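Putative peptidase (Bacteroides fragilis, PDB 5DYN) is a cysteine protease of the clostripain (C11) family that activates the Bacteroides fragilis toxin by proteolytic cleavage. Local coordinates at the interface of chains A and B. Numbering follows the deposited sequence. Chains: chain A, Putative peptidase; chain B, Putative peptidase.

The interface of chains A and B. Residues chain A 25, 58, 87-90; chain B 5-6, 8, 10.
In this clostripain-family (C11) cysteine protease, chains A and B appear to be two pieces of one catalytic domain, since both match the same family. At this seam the end of strand 2-5 of chain B and the glycine after it enter between two loops and a strand end of chain A. The tight part centres on B:Asp5, which hides 63 Å² against chain A. Its CG stands anti to the backbone N (chi1 -168°), sending the carboxylate towards chain A. There B:Asp5 OD2 accepts the backbone N-H of A:Ser89 at 2.8 Å; the bond is nearly straight, 163° at the hydrogen, but the donor lies above the carboxylate plane. B:Asp5 OD2 is also 2.8 Å from OD2 of A:Asp58. Two carboxylate oxygens this close would repel if both were charged, so a shared proton or a nearby cation, such as the sodium bound by A:Asp58, may offset the charge. B:Asp5 OD1 faces the terminal amide of A:Gln25, whose plane is turned 66° from the carboxylate; A:Gln25 NE2 is 3.1 Å away, yet its N-H points aside and no hydrogen bond forms. Beside this pair, the backbone O of A:Gln25 receives the N-H of B:Gly6 at 3.0 Å, nearly along the C=O axis, tying main chain to main chain.

A:Asn88 bridges to the looser flank: its OD1 packs 3.3 Å from B:Asp5 CB, and its amide crosses B:Asn8 obliquely, A:Asn88 CG 3.6 Å from B:Asn8 CB. A:Asn88 OD1 also accepts the A:Ala90 backbone N-H at 2.9 Å, from above the carbonyl plane, which probably helps hold amide and loop. At the loose end, B:Met10 (15 Å²) lies beside the A:Ala90 carbonyl (19 Å²).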
# COMPACT_ATOMS: atom_id res chain seq x y z
N GLN A 25 2.92 -16.76 -2.91
CA GLN A 25 3.82 -17.88 -2.61
C GLN A 25 4.53 -17.62 -1.29
O GLN A 25 5.75 -17.43 -1.24
CB GLN A 25 4.82 -18.09 -3.75
CG GLN A 25 5.59 -19.41 -3.65
CD GLN A 25 6.34 -19.71 -4.92
OE1 GLN A 25 5.77 -19.71 -6.01
NE2 GLN A 25 7.64 -19.96 -4.79
N ASP A 58 -0.19 -16.36 -7.91
CA ASP A 58 0.96 -17.24 -7.79
C ASP A 58 1.05 -17.78 -6.37
O ASP A 58 1.73 -17.20 -5.52
CB ASP A 58 2.25 -16.52 -8.18
CG ASP A 58 3.44 -17.44 -8.24
OD1 ASP A 58 3.24 -18.67 -8.31
OD2 ASP A 58 4.59 -16.95 -8.23
N GLN A 87 7.85 -19.32 -11.36
CA GLN A 87 8.68 -18.13 -11.53
C GLN A 87 8.59 -17.23 -10.31
O GLN A 87 7.65 -17.33 -9.52
CB GLN A 87 8.24 -17.37 -12.78
CG GLN A 87 6.79 -16.91 -12.72
CD GLN A 87 6.28 -16.41 -14.05
OE1 GLN A 87 6.98 -16.47 -15.06
NE2 GLN A 87 5.04 -15.93 -14.07
N ASN A 88 9.58 -16.36 -10.16
CA ASN A 88 9.55 -15.35 -9.12
C ASN A 88 8.63 -14.20 -9.53
O ASN A 88 8.99 -13.37 -10.37
CB ASN A 88 10.96 -14.83 -8.84
CG ASN A 88 10.98 -13.66 -7.88
OD1 ASN A 88 10.07 -13.48 -7.08
ND2 ASN A 88 12.04 -12.87 -7.95
N SER A 89 7.44 -14.15 -8.93
CA SER A 89 6.46 -13.12 -9.26
C SER A 89 6.83 -11.77 -8.64
O SER A 89 6.19 -10.76 -8.91
CB SER A 89 5.07 -13.55 -8.81
OG SER A 89 4.73 -14.80 -9.37
N ALA A 90 7.88 -11.77 -7.81
CA ALA A 90 8.38 -10.55 -7.21
C ALA A 90 9.51 -9.96 -8.06
O ALA A 90 10.18 -9.01 -7.66
CB ALA A 90 8.87 -10.81 -5.80
N ASP B 5 7.93 -13.77 -2.70
CA ASP B 5 7.80 -14.99 -3.48
C ASP B 5 8.89 -15.95 -3.04
O ASP B 5 10.00 -15.92 -3.57
CB ASP B 5 7.90 -14.70 -4.98
CG ASP B 5 7.47 -15.87 -5.84
OD1 ASP B 5 7.96 -17.00 -5.61
OD2 ASP B 5 6.65 -15.66 -6.76
N GLY B 6 8.57 -16.80 -2.07
CA GLY B 6 9.56 -17.70 -1.51
C GLY B 6 10.57 -16.91 -0.71
O GLY B 6 10.28 -16.44 0.39
N ASN B 8 12.24 -14.27 -2.24
CA ASN B 8 12.45 -13.06 -3.02
C ASN B 8 11.46 -11.97 -2.65
O ASN B 8 10.29 -12.23 -2.39
CB ASN B 8 12.35 -13.37 -4.51
CG ASN B 8 13.46 -14.29 -4.98
OD1 ASN B 8 13.35 -15.51 -4.88
ND2 ASN B 8 14.54 -13.70 -5.49
N MET B 10 10.41 -7.82 -3.73
CA MET B 10 10.58 -6.79 -4.74
C MET B 10 10.87 -5.42 -4.12
O MET B 10 10.04 -4.88 -3.39
CB MET B 10 9.35 -6.70 -5.65
CG MET B 10 9.50 -5.72 -6.81
SD MET B 10 8.18 -5.84 -8.03
CE MET B 10 6.76 -5.94 -6.95